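Local coordinates for chemotaxis protein CheX (Vibrio vulnificus, PDB 6VPW) that probably dephosphorylates the phosphorylated response regulator CheY in bacterial chemotaxis, as other phosphatases of the CheX family do, at residues T62-L67 / S143-F149; A68-M72 / E86-M90; C132-I138 / I150-E155. All coordinates share one frame; numbering follows the deposited sequence.

Contact 1 (T62-L67 / S143-F149); sequences TFDEGL and SQWGNAF
Thr62 and Phe149 face each other as an antiparallel hydrogen-bonded pair. Thr62 N gives a bond of 2.8 Å to Phe149 O, and Phe149 N returns one of the same length to Thr62 O, held less straight at 149°. On the side of the sheet that carries both side chains, the Phe149 ring lies alongside the threonine: Thr62 CB sits over one face, 3.8 Å from the ring centroid, in a CH-pi contact, and Thr62 CG2 approaches CZ. Phe149 reaches this place because its CG falls between the backbone N and carbonyl carbon (chi1 52°), leaning the ring over toward Thr62. Thr62 OG1 is held by Ser45 and by a water that also donates to Phe149 O.

The pairing is carried past the strand ends by Asp64, which grips Asn147 twice. Asp64 N bonds to Asn147 O, and Asn147 N points at Asp64 OD2 across 2.7 Å, nearly straight at 167° but arriving from above the carboxylate plane.

Ala148 occupies the other side of the sheet with Phe63. Its CB lies 3.7 Å from Leu67 CD2, a methyl that also meets the Phe63 ring at its edge, so the first turn of helix 65-76 packs directly onto the strand pair. Beyond it, Ser143 OG fixes the turn before the strand: it accepts from Trp145 N, which makes an ST turn, and donates to Gly146 O on a lone pair, while OG touches Leu67 CD1 at 3.7 Å. Gly146 closes the type I turn from Ser143 in a conformation where a CB would jam against Trp145 O and run into Asp64 CB. The whole is a strand-to-helix junction, where central strands 56-63 and 148-154 of the antiparallel CheX sheet meet the start of helix 65-76.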
ATOM      1  N   THR A  62      -1.669  -9.762   4.006  1.00 24.83           N
ATOM      2  CA  THR A  62      -1.292 -10.507   2.785  1.00 25.31           C
ATOM      3  C   THR A  62      -1.868 -11.912   2.894  1.00 25.79           C
ATOM      4  O   THR A  62      -1.714 -12.521   3.982  1.00 24.56           O
ATOM      5  CB  THR A  62       0.231 -10.519   2.632  1.00 28.57           C
ATOM      6  OG1 THR A  62       0.657  -9.157   2.489  1.00 29.35           O
ATOM      7  CG2 THR A  62       0.664 -11.359   1.453  1.00 30.10           C
ATOM      8  N   PHE A  63      -2.463 -12.393   1.802  1.00 25.44           N
ATOM      9  CA  PHE A  63      -3.072 -13.743   1.761  1.00 25.77           C
ATOM     10  C   PHE A  63      -2.500 -14.595   0.633  1.00 26.89           C
ATOM     11  O   PHE A  63      -2.265 -14.074  -0.487  1.00 26.90           O
ATOM     12  CB  PHE A  63      -4.573 -13.651   1.464  1.00 27.91           C
ATOM     13  CG  PHE A  63      -5.385 -12.897   2.481  1.00 28.67           C
ATOM     14  CD1 PHE A  63      -5.917 -13.540   3.582  1.00 30.46           C
ATOM     15  CD2 PHE A  63      -5.589 -11.534   2.349  1.00 32.21           C
ATOM     16  CE1 PHE A  63      -6.666 -12.840   4.516  1.00 32.29           C
ATOM     17  CE2 PHE A  63      -6.344 -10.839   3.278  1.00 32.65           C
ATOM     18  CZ  PHE A  63      -6.899 -11.499   4.346  1.00 32.03           C
ATOM     19  N   ASP A  64      -2.348 -15.891   0.919  1.00 28.85           N
ATOM     20  CA  ASP A  64      -2.092 -16.885  -0.154  1.00 30.09           C
ATOM     21  C   ASP A  64      -3.377 -16.954  -0.980  1.00 30.27           C
ATOM     22  O   ASP A  64      -4.469 -16.773  -0.385  1.00 30.18           O
ATOM     23  CB  ASP A  64      -1.736 -18.268   0.406  1.00 31.68           C
ATOM     24  CG  ASP A  64      -0.347 -18.343   1.012  1.00 33.91           C
ATOM     25  OD1 ASP A  64       0.415 -17.399   0.804  1.00 35.32           O
ATOM     26  OD2 ASP A  64      -0.045 -19.346   1.687  1.00 36.83           O
ATOM     27  N   GLU A  65      -3.264 -17.234  -2.282  1.00 32.67           N
ATOM     28  CA  GLU A  65      -4.455 -17.307  -3.170  1.00 35.48           C
ATOM     29  C   GLU A  65      -5.466 -18.311  -2.613  1.00 33.46           C
ATOM     30  O   GLU A  65      -6.665 -17.963  -2.551  1.00 33.49           O
ATOM     31  CB  GLU A  65      -4.038 -17.686  -4.596  1.00 40.29           C
ATOM     32  CG  GLU A  65      -5.201 -17.837  -5.556  1.00 46.97           C
ATOM     33  CD  GLU A  65      -4.791 -17.907  -7.018  1.00 52.12           C
ATOM     34  OE1 GLU A  65      -5.690 -17.978  -7.879  1.00 62.11           O
ATOM     35  OE2 GLU A  65      -3.578 -17.873  -7.290  1.00 52.94           O
ATOM     36  N   GLY A  66      -4.995 -19.497  -2.214  1.00 35.50           N
ATOM     37  CA  GLY A  66      -5.885 -20.559  -1.704  1.00 35.70           C
ATOM     38  C   GLY A  66      -6.753 -20.060  -0.562  1.00 34.87           C
ATOM     39  O   GLY A  66      -7.968 -20.352  -0.557  1.00 36.30           O
ATOM     40  N   LEU A  67      -6.154 -19.309   0.360  1.00 34.12           N
ATOM     41  CA  LEU A  67      -6.870 -18.785   1.553  1.00 31.80           C
ATOM     42  C   LEU A  67      -7.869 -17.700   1.134  1.00 31.03           C
ATOM     43  O   LEU A  67      -9.031 -17.740   1.598  1.00 32.77           O
ATOM     44  CB  LEU A  67      -5.830 -18.253   2.539  1.00 31.85           C
ATOM     45  CG  LEU A  67      -6.390 -17.560   3.777  1.00 30.47           C
ATOM     46  CD1 LEU A  67      -7.416 -18.439   4.468  1.00 30.84           C
ATOM     47  CD2 LEU A  67      -5.271 -17.184   4.726  1.00 30.17           C
ATOM     48  N   SER A 143      -3.523 -21.788   7.930  1.00 36.59           N
ATOM     49  CA  SER A 143      -4.782 -22.545   7.752  1.00 36.99           C
ATOM     50  C   SER A 143      -4.479 -23.653   6.740  1.00 36.83           C
ATOM     51  O   SER A 143      -3.413 -23.580   6.069  1.00 35.95           O
ATOM     52  CB  SER A 143      -5.905 -21.664   7.307  1.00 35.01           C
ATOM     53  OG  SER A 143      -5.785 -21.372   5.932  1.00 35.55           O
ATOM     54  N   GLN A 144      -5.369 -24.619   6.590  1.00 37.64           N
ATOM     55  CA  GLN A 144      -5.043 -25.712   5.641  1.00 39.67           C
ATOM     56  C   GLN A 144      -5.166 -25.186   4.212  1.00 39.33           C
ATOM     57  O   GLN A 144      -4.598 -25.817   3.314  1.00 39.20           O
ATOM     58  CB  GLN A 144      -5.946 -26.924   5.859  1.00 42.30           C
ATOM     59  CG  GLN A 144      -7.426 -26.632   5.706  1.00 42.06           C
ATOM     60  CD  GLN A 144      -8.194 -27.923   5.625  1.00 44.42           C
ATOM     61  OE1 GLN A 144      -8.186 -28.607   4.604  1.00 47.01           O
ATOM     62  NE2 GLN A 144      -8.882 -28.252   6.699  1.00 46.07           N
ATOM     63  N   TRP A 145      -5.822 -24.033   4.039  1.00 38.50           N
ATOM     64  CA  TRP A 145      -6.072 -23.477   2.685  1.00 39.57           C
ATOM     65  C   TRP A 145      -4.946 -22.522   2.286  1.00 38.97           C
ATOM     66  O   TRP A 145      -4.903 -22.123   1.109  1.00 40.54           O
ATOM     67  CB  TRP A 145      -7.445 -22.807   2.646  1.00 40.54           C
ATOM     68  CG  TRP A 145      -8.528 -23.735   3.090  1.00 42.30           C
ATOM     69  CD1 TRP A 145      -9.078 -24.766   2.387  1.00 46.03           C
ATOM     70  CD2 TRP A 145      -9.161 -23.743   4.378  1.00 43.60           C
ATOM     71  NE1 TRP A 145     -10.018 -25.413   3.148  1.00 47.18           N
ATOM     72  CE2 TRP A 145     -10.096 -24.803   4.373  1.00 45.99           C
ATOM     73  CE3 TRP A 145      -9.044 -22.948   5.522  1.00 41.63           C
ATOM     74  CZ2 TRP A 145     -10.901 -25.084   5.477  1.00 46.98           C
ATOM     75  CZ3 TRP A 145      -9.829 -23.237   6.615  1.00 42.07           C
ATOM     76  CH2 TRP A 145     -10.750 -24.282   6.586  1.00 44.30           C
ATOM     77  N   GLY A 146      -4.051 -22.211   3.221  1.00 36.41           N
ATOM     78  CA  GLY A 146      -2.938 -21.303   2.931  1.00 36.20           C
ATOM     79  C   GLY A 146      -2.662 -20.359   4.087  1.00 36.03           C
ATOM     80  O   GLY A 146      -3.469 -20.309   5.049  1.00 34.89           O
ATOM     81  N   ASN A 147      -1.599 -19.575   3.933  1.00 36.03           N
ATOM     82  CA  ASN A 147      -1.082 -18.702   5.008  1.00 35.56           C
ATOM     83  C   ASN A 147      -1.400 -17.234   4.706  1.00 32.83           C
ATOM     84  O   ASN A 147      -1.800 -16.891   3.564  1.00 31.68           O
ATOM     85  CB  ASN A 147       0.421 -18.939   5.201  1.00 37.95           C
ATOM     86  CG  ASN A 147       0.759 -20.362   5.606  1.00 41.02           C
ATOM     87  OD1 ASN A 147      -0.048 -21.066   6.212  1.00 39.50           O
ATOM     88  ND2 ASN A 147       1.962 -20.795   5.284  1.00 45.52           N
ATOM     89  N   ALA A 148      -1.248 -16.413   5.733  1.00 30.72           N
ATOM     90  CA  ALA A 148      -1.470 -14.966   5.610  1.00 29.45           C
ATOM     91  C   ALA A 148      -0.540 -14.274   6.595  1.00 29.12           C
ATOM     92  O   ALA A 148       0.068 -14.957   7.438  1.00 30.65           O
ATOM     93  CB  ALA A 148      -2.914 -14.630   5.902  1.00 29.77           C
ATOM     94  N   PHE A 149      -0.411 -12.965   6.475  1.00 28.03           N
ATOM     95  CA  PHE A 149       0.340 -12.267   7.535  1.00 29.76           C
ATOM     96  C   PHE A 149      -0.052 -10.797   7.524  1.00 26.94           C
ATOM     97  O   PHE A 149      -0.428 -10.236   6.466  1.00 25.30           O
ATOM     98  CB  PHE A 149       1.849 -12.505   7.436  1.00 34.57           C
ATOM     99  CG  PHE A 149       2.446 -12.218   6.093  1.00 35.85           C
ATOM    100  CD1 PHE A 149       2.835 -10.929   5.753  1.00 42.68           C
ATOM    101  CD2 PHE A 149       2.608 -13.233   5.164  1.00 39.82           C
ATOM    102  CE1 PHE A 149       3.379 -10.658   4.502  1.00 41.34           C
ATOM    103  CE2 PHE A 149       3.144 -12.959   3.913  1.00 43.01           C
ATOM    104  CZ  PHE A 149       3.536 -11.678   3.589  1.00 44.17           C
TER
HETATM  105  O   HOH W   1       1.170  -8.046   4.985  1.00 29.47           O

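Contact 2 (A68-M72 / E86-M90); sequences ALEIM and EVTDM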
ATOM      1  N   ALA A  68      -7.423 -16.763   0.302  1.00 31.83           N
ATOM      2  CA  ALA A  68      -8.315 -15.717  -0.239  1.00 31.31           C
ATOM      3  C   ALA A  68      -9.529 -16.367  -0.926  1.00 32.58           C
ATOM      4  O   ALA A  68     -10.669 -15.914  -0.679  1.00 34.30           O
ATOM      5  CB  ALA A  68      -7.533 -14.848  -1.201  1.00 32.61           C
ATOM      6  N   LEU A  69      -9.302 -17.374  -1.778  1.00 34.82           N
ATOM      7  CA  LEU A  69     -10.434 -18.038  -2.476  1.00 38.47           C
ATOM      8  C   LEU A  69     -11.333 -18.733  -1.445  1.00 37.14           C
ATOM      9  O   LEU A  69     -12.566 -18.680  -1.622  1.00 39.14           O
ATOM     10  CB  LEU A  69      -9.902 -19.017  -3.531  1.00 41.73           C
ATOM     11  CG  LEU A  69      -9.192 -18.388  -4.732  1.00 44.20           C
ATOM     12  CD1 LEU A  69      -8.651 -19.457  -5.675  1.00 47.22           C
ATOM     13  CD2 LEU A  69     -10.118 -17.456  -5.491  1.00 46.58           C
ATOM     14  N   GLU A  70     -10.756 -19.313  -0.384  1.00 38.37           N
ATOM     15  CA  GLU A  70     -11.593 -20.000   0.640  1.00 38.84           C
ATOM     16  C   GLU A  70     -12.454 -18.963   1.367  1.00 36.12           C
ATOM     17  O   GLU A  70     -13.653 -19.219   1.557  1.00 38.47           O
ATOM     18  CB  GLU A  70     -10.735 -20.791   1.629  1.00 41.93           C
ATOM     19  CG  GLU A  70     -11.522 -21.807   2.442  1.00 42.80           C
ATOM     20  CD  GLU A  70     -12.010 -23.018   1.667  1.00 44.42           C
ATOM     21  OE1 GLU A  70     -11.515 -23.256   0.535  1.00 43.81           O
ATOM     22  OE2 GLU A  70     -12.905 -23.704   2.177  1.00 51.05           O
ATOM     23  N   ILE A  71     -11.867 -17.828   1.751  1.00 34.97           N
ATOM     24  CA  ILE A  71     -12.638 -16.739   2.417  1.00 34.22           C
ATOM     25  C   ILE A  71     -13.787 -16.308   1.493  1.00 36.78           C
ATOM     26  O   ILE A  71     -14.944 -16.243   1.981  1.00 36.58           O
ATOM     27  CB  ILE A  71     -11.696 -15.575   2.802  1.00 33.23           C
ATOM     28  CG1 ILE A  71     -10.693 -16.023   3.867  1.00 31.40           C
ATOM     29  CG2 ILE A  71     -12.471 -14.344   3.249  1.00 33.57           C
ATOM     30  CD1 ILE A  71      -9.567 -15.042   4.109  1.00 30.49           C
ATOM     31  N   MET A  72     -13.481 -16.051   0.214  1.00 39.65           N
ATOM     32  CA  MET A  72     -14.477 -15.604  -0.801  1.00 43.37           C
ATOM     33  C   MET A  72     -15.601 -16.636  -0.932  1.00 44.97           C
ATOM     34  O   MET A  72     -16.774 -16.223  -0.986  1.00 44.27           O
ATOM     35  CB  MET A  72     -13.823 -15.435  -2.176  1.00 51.46           C
ATOM     36  CG  MET A  72     -12.996 -14.181  -2.301  1.00 56.06           C
ATOM     37  SD  MET A  72     -14.036 -12.706  -2.393  1.00 73.18           S
ATOM     38  CE  MET A  72     -14.843 -12.965  -3.972  1.00 69.89           C
ATOM     39  N   GLU A  86     -13.717  -9.035  -8.022  1.00 55.49           N
ATOM     40  CA  GLU A  86     -14.592  -9.335  -6.857  1.00 54.78           C
ATOM     41  C   GLU A  86     -13.713  -9.740  -5.659  1.00 47.30           C
ATOM     42  O   GLU A  86     -14.042  -9.344  -4.539  1.00 42.71           O
ATOM     43  CB  GLU A  86     -15.608 -10.412  -7.238  1.00 61.10           C
ATOM     44  CG  GLU A  86     -16.811 -10.476  -6.320  1.00 64.08           C
ATOM     45  CD  GLU A  86     -17.882 -11.447  -6.793  1.00 68.66           C
ATOM     46  OE1 GLU A  86     -17.685 -12.066  -7.860  1.00 70.39           O
ATOM     47  OE2 GLU A  86     -18.909 -11.578  -6.098  1.00 71.64           O
ATOM     48  N   VAL A  87     -12.628 -10.481  -5.903  1.00 43.54           N
ATOM     49  CA  VAL A  87     -11.704 -10.923  -4.811  1.00 41.77           C
ATOM     50  C   VAL A  87     -10.940  -9.696  -4.289  1.00 37.81           C
ATOM     51  O   VAL A  87     -10.782  -9.575  -3.060  1.00 35.88           O
ATOM     52  CB  VAL A  87     -10.737 -12.028  -5.277  1.00 43.01           C
ATOM     53  CG1 VAL A  87      -9.711 -12.365  -4.210  1.00 42.49           C
ATOM     54  CG2 VAL A  87     -11.473 -13.287  -5.715  1.00 47.72           C
ATOM     55  N   THR A  88     -10.493  -8.811  -5.180  1.00 36.49           N
ATOM     56  CA  THR A  88      -9.763  -7.599  -4.705  1.00 35.35           C
ATOM     57  C   THR A  88     -10.729  -6.685  -3.930  1.00 34.33           C
ATOM     58  O   THR A  88     -10.296  -6.092  -2.919  1.00 30.45           O
ATOM     59  CB  THR A  88      -9.060  -6.912  -5.876  1.00 37.03           C
ATOM     60  OG1 THR A  88     -10.083  -6.478  -6.769  1.00 38.67           O
ATOM     61  CG2 THR A  88      -8.081  -7.830  -6.578  1.00 37.14           C
ATOM     62  N   ASP A  89     -11.993  -6.589  -4.361  1.00 35.01           N
ATOM     63  CA  ASP A  89     -12.983  -5.775  -3.606  1.00 36.77           C
ATOM     64  C   ASP A  89     -13.105  -6.351  -2.190  1.00 35.54           C
ATOM     65  O   ASP A  89     -13.086  -5.570  -1.226  1.00 32.69           O
ATOM     66  CB  ASP A  89     -14.352  -5.745  -4.288  1.00 39.27           C
ATOM     67  CG  ASP A  89     -14.419  -4.860  -5.522  1.00 45.21           C
ATOM     68  OD1 ASP A  89     -13.430  -4.138  -5.787  1.00 44.61           O
ATOM     69  OD2 ASP A  89     -15.457  -4.911  -6.221  1.00 49.29           O
ATOM     70  N   MET A  90     -13.177  -7.680  -2.083  1.00 36.79           N
ATOM     71  CA  MET A  90     -13.317  -8.341  -0.759  1.00 39.72           C
ATOM     72  C   MET A  90     -12.077  -8.079   0.115  1.00 33.34           C
ATOM     73  O   MET A  90     -12.243  -7.877   1.324  1.00 29.07           O
ATOM     74  CB  MET A  90     -13.522  -9.850  -0.922  1.00 44.67           C
ATOM     75  CG  MET A  90     -13.411 -10.623   0.376  1.00 51.29           C
ATOM     76  SD  MET A  90     -11.683 -10.928   0.904  1.00 65.22           S
ATOM     77  CE  MET A  90     -11.217 -12.247  -0.216  1.00 57.93           C
TER
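Met72 and Met90 interlock where helix 65-76 packs nearly at right angles to helix 85-107, a helix-helix packing within the CheC-like fold of the CheX family. The axes of 68-72 and 86-90 pass 10.5 Å apart at 86°, a wide separation bridged by the long methionine chains, with no hydrogen bond between the two segments.

Both methionines are bent at chi2 and chi3, and they cross at a slant. The thioether of Met72 comes in beside the root of Met90, its SD only 3.3 Å from Met90 CB and close to CG as well. Met90 answers in the reverse sense: with CG anti to the backbone N (chi1 169°), its chain runs toward helix 65-76 and curls so that CE touches Met72 CG and approaches Ala68 O. The Met72 sulfur thus lies against Met90 CB and CG, and the Met90 methyl against Met72 CG.

Val87, three residues before Met90, also packs against Met72. Its CG2 lies 3.8 Å from Met72 CE, while the methionine SD rests over Val87 CA. The same terminal methyl reaches the backbone at Glu86 O and the aliphatic part of Glu86, whose extended chain borders the packing on the solvent side. Further contacts are looser: Ile71 CG2 approaches Met90 SD at 4.2 Å, and Ile71 also packs on Leu19 and Ala23 of helix 8-23.

Helix 85-107 also meets the second subunit, where Asp89 forms a salt bridge with Lys131 of that chain and Thr88 hydrogen-bonds to the same lysine. The packing is tightest between the two methionines, where Met72 CG and Met90 CE stand 3.4 Å apart, shorter than usual for two carbons.

Contact 3 (C132-I138 / I150-E155); sequences CEGSIII and IEICFE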
ATOM      1  N   CYS A 132       8.898   2.722   7.784  1.00 44.65           N
ATOM      2  CA  CYS A 132       8.535   3.775   8.776  1.00 46.51           C
ATOM      3  C   CYS A 132       9.629   3.764   9.848  1.00 45.80           C
ATOM      4  O   CYS A 132      10.488   2.875   9.769  1.00 44.99           O
ATOM      5  CB  CYS A 132       7.076   3.653   9.229  1.00 47.64           C
ATOM      6  SG  CYS A 132       6.735   2.940  10.862  1.00 50.18           S
ATOM      7  N   GLU A 133       9.655   4.747  10.750  1.00 51.78           N
ATOM      8  CA  GLU A 133      10.761   4.857  11.751  1.00 54.30           C
ATOM      9  C   GLU A 133      10.559   3.903  12.932  1.00 54.89           C
ATOM     10  O   GLU A 133      11.553   3.610  13.629  1.00 60.92           O
ATOM     11  CB  GLU A 133      10.877   6.297  12.251  1.00 57.65           C
ATOM     12  CG  GLU A 133      11.251   7.271  11.153  1.00 60.84           C
ATOM     13  CD  GLU A 133      12.576   6.962  10.475  1.00 64.81           C
ATOM     14  OE1 GLU A 133      13.593   6.843  11.188  1.00 65.98           O
ATOM     15  OE2 GLU A 133      12.580   6.803   9.242  1.00 67.09           O
ATOM     16  N   GLY A 134       9.329   3.454  13.171  1.00 51.24           N
ATOM     17  CA  GLY A 134       9.066   2.535  14.294  1.00 50.85           C
ATOM     18  C   GLY A 134       9.461   1.110  13.953  1.00 49.56           C
ATOM     19  O   GLY A 134      10.043   0.885  12.883  1.00 45.40           O
ATOM     20  N   SER A 135       9.122   0.172  14.836  1.00 50.76           N
ATOM     21  CA  SER A 135       9.456  -1.259  14.637  1.00 49.66           C
ATOM     22  C   SER A 135       8.427  -1.889  13.690  1.00 44.91           C
ATOM     23  O   SER A 135       7.210  -1.623  13.874  1.00 46.19           O
ATOM     24  CB  SER A 135       9.513  -1.964  15.976  1.00 53.78           C
ATOM     25  OG  SER A 135       9.874  -3.330  15.831  1.00 60.31           O
ATOM     26  N   ILE A 136       8.892  -2.635  12.680  1.00 40.04           N
ATOM     27  CA  ILE A 136       7.944  -3.351  11.775  1.00 39.31           C
ATOM     28  C   ILE A 136       7.619  -4.698  12.424  1.00 36.96           C
ATOM     29  O   ILE A 136       8.541  -5.533  12.552  1.00 38.86           O
ATOM     30  CB  ILE A 136       8.504  -3.535  10.354  1.00 41.28           C
ATOM     31  CG1 ILE A 136       8.887  -2.190   9.724  1.00 43.03           C
ATOM     32  CG2 ILE A 136       7.499  -4.305   9.503  1.00 40.84           C
ATOM     33  CD1 ILE A 136       9.693  -2.313   8.462  1.00 45.55           C
ATOM     34  N   ILE A 137       6.355  -4.891  12.798  1.00 35.33           N
ATOM     35  CA  ILE A 137       5.887  -6.154  13.439  1.00 34.60           C
ATOM     36  C   ILE A 137       5.201  -7.008  12.371  1.00 34.63           C
ATOM     37  O   ILE A 137       4.369  -6.453  11.604  1.00 31.75           O
ATOM     38  CB  ILE A 137       4.925  -5.850  14.603  1.00 36.84           C
ATOM     39  CG1 ILE A 137       5.526  -4.884  15.631  1.00 38.01           C
ATOM     40  CG2 ILE A 137       4.453  -7.146  15.251  1.00 36.59           C
ATOM     41  CD1 ILE A 137       6.744  -5.415  16.332  1.00 41.50           C
ATOM     42  N   ILE A 138       5.580  -8.282  12.277  1.00 34.30           N
ATOM     43  CA  ILE A 138       4.909  -9.223  11.340  1.00 35.70           C
ATOM     44  C   ILE A 138       4.138 -10.218  12.207  1.00 34.89           C
ATOM     45  O   ILE A 138       4.700 -10.673  13.208  1.00 34.46           O
ATOM     46  CB  ILE A 138       5.887  -9.923  10.373  1.00 38.92           C
ATOM     47  CG1 ILE A 138       5.140 -10.837   9.394  1.00 40.87           C
ATOM     48  CG2 ILE A 138       6.968 -10.685  11.130  1.00 42.27           C
ATOM     49  CD1 ILE A 138       6.001 -11.376   8.268  1.00 42.16           C
ATOM     50  N   ILE A 150      -0.049 -10.244   8.721  1.00 25.66           N
ATOM     51  CA  ILE A 150      -0.265  -8.791   8.925  1.00 25.84           C
ATOM     52  C   ILE A 150       1.110  -8.185   9.164  1.00 27.23           C
ATOM     53  O   ILE A 150       1.926  -8.816   9.889  1.00 27.19           O
ATOM     54  CB  ILE A 150      -1.183  -8.484  10.117  1.00 27.46           C
ATOM     55  CG1 ILE A 150      -2.603  -8.983   9.880  1.00 29.35           C
ATOM     56  CG2 ILE A 150      -1.168  -6.985  10.435  1.00 27.50           C
ATOM     57  CD1 ILE A 150      -3.467  -8.908  11.110  1.00 33.46           C
ATOM     58  N   GLU A 151       1.371  -7.046   8.533  1.00 27.09           N
ATOM     59  CA  GLU A 151       2.601  -6.300   8.868  1.00 28.71           C
ATOM     60  C   GLU A 151       2.127  -4.922   9.300  1.00 29.16           C
ATOM     61  O   GLU A 151       1.164  -4.362   8.669  1.00 25.25           O
ATOM     62  CB  GLU A 151       3.621  -6.241   7.736  1.00 33.24           C
ATOM     63  CG  GLU A 151       4.277  -7.570   7.431  1.00 38.23           C
ATOM     64  CD  GLU A 151       5.460  -7.436   6.490  1.00 42.31           C
ATOM     65  OE1 GLU A 151       5.902  -8.462   5.941  1.00 48.51           O
ATOM     66  OE2 GLU A 151       5.941  -6.311   6.323  1.00 44.81           O
ATOM     67  N   ILE A 152       2.757  -4.392  10.341  1.00 30.42           N
ATOM     68  CA  ILE A 152       2.299  -3.069  10.833  1.00 33.09           C
ATOM     69  C   ILE A 152       3.523  -2.277  11.279  1.00 31.20           C
ATOM     70  O   ILE A 152       4.513  -2.899  11.716  1.00 30.45           O
ATOM     71  CB  ILE A 152       1.244  -3.277  11.931  1.00 36.27           C
ATOM     72  CG1 ILE A 152       0.396  -2.030  12.160  1.00 40.90           C
ATOM     73  CG2 ILE A 152       1.878  -3.789  13.217  1.00 40.13           C
ATOM     74  CD1 ILE A 152      -0.921  -2.351  12.824  1.00 46.11           C
ATOM     75  N   CYS A 153       3.467  -0.971  11.058  1.00 31.54           N
ATOM     76  CA  CYS A 153       4.563  -0.044  11.438  1.00 36.16           C
ATOM     77  C   CYS A 153       3.900   1.257  11.876  1.00 34.26           C
ATOM     78  O   CYS A 153       3.090   1.793  11.088  1.00 32.53           O
ATOM     79  CB  CYS A 153       5.528   0.202  10.274  1.00 40.52           C
ATOM     80  SG  CYS A 153       7.116   0.981  10.727  1.00 53.28           S
ATOM     81  N   PHE A 154       4.164   1.694  13.106  1.00 35.13           N
ATOM     82  CA  PHE A 154       3.684   3.016  13.584  1.00 37.83           C
ATOM     83  C   PHE A 154       4.899   3.833  14.015  1.00 39.45           C
ATOM     84  O   PHE A 154       5.863   3.244  14.535  1.00 41.68           O
ATOM     85  CB  PHE A 154       2.701   2.914  14.751  1.00 37.48           C
ATOM     86  CG  PHE A 154       1.281   2.598  14.374  1.00 39.44           C
ATOM     87  CD1 PHE A 154       0.399   3.613  14.046  1.00 38.88           C
ATOM     88  CD2 PHE A 154       0.824   1.292  14.368  1.00 39.44           C
ATOM     89  CE1 PHE A 154      -0.920   3.329  13.739  1.00 39.40           C
ATOM     90  CE2 PHE A 154      -0.493   1.011  14.048  1.00 39.84           C
ATOM     91  CZ  PHE A 154      -1.357   2.031  13.726  1.00 40.57           C
ATOM     92  N   GLU A 155       4.859   5.138  13.767  1.00 43.41           N
ATOM     93  CA  GLU A 155       5.958   6.048  14.207  1.00 48.21           C
ATOM     94  C   GLU A 155       5.341   7.236  14.962  1.00 51.62           C
ATOM     95  O   GLU A 155       6.045   8.029  15.585  1.00 59.33           O
ATOM     96  CB  GLU A 155       6.809   6.491  13.016  1.00 47.63           C
ATOM     97  CG  GLU A 155       6.016   7.174  11.928  1.00 47.38           C
ATOM     98  CD  GLU A 155       6.867   7.910  10.913  1.00 48.53           C
ATOM     99  OE1 GLU A 155       6.747   9.150  10.867  1.00 47.36           O
ATOM    100  OE2 GLU A 155       7.642   7.245  10.178  1.00 46.63           O
ATOM    101  OXT GLU A 155       4.124   7.439  14.986  1.00 52.41           O
TER
HETATM  102  O   HOH W   2       5.744   0.177  15.036  1.00 42.95           O
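Ile137 and Ile152 exchange two backbone hydrogen bonds: Ile137 N to Ile152 O and Ile152 N to Ile137 O, each 2.9 Å. At the far end of the contact a third, longer bond runs from Glu133 N to Glu155 OE2 at 3.3 Å, entering on the anti side of the carboxylate and 30° out of its plane. Glu155 OE1 is meanwhile in a salt bridge with Arg56, so the C-terminal side chain has partners at both oxygens. Between these ends a water donates to Ser135 O and accepts from Phe154 N, filling in where the backbones part.

The covalent link is the disulfide Cys132-Cys153. The two SG atoms are 2.0 Å apart with chi3 at -92°, close to the relaxed right angle, and Cys153 SG stands anti to its own N (chi1 -166°), directed across to the loop. Ile136 CG1 packs against the Cys153 sulfur at 3.8 Å. Next along this side, Glu151 and Ile138 lie side by side, CG of the glutamate 3.9 Å from Ile138 CG1, and the carboxylate continues to a salt bridge with Lys35. On the other side of the sheet Ile137 CB meets Ile152 CG2, and helix 8-23 covers both residues through Val8 and Phe11.

Thr117 of the second subunit packs on Cys132 and Glu155. The arrangement is an antiparallel beta hairpin of strands 137-142 and 148-154, its open end tied by a disulfide between the approach to one strand and the last residues of the other.

How the contacts relate
Contacts 1 and 3 both use strand 148-154, which lies between strands 56-63 and 137-142 in the sheet, and they meet where Phe149 packs on Ile138. Contacts 1 and 2 share helix 65-76: Phe63 touches Ile71 and Ala68, carrying the sheet's packing into the helical layer. Contact 2 is the buried one, held by side-chain packing without a hydrogen bond across it and rich in sulfur, whereas contacts 1 and 3 are partly buried and rest on backbone hydrogen bonds, with carboxylate bonds toward their edges and, in contact 3, a disulfide. Contacts 2 and 3, about 25 Å apart between centres, both reach the second subunit; contact 1 does not.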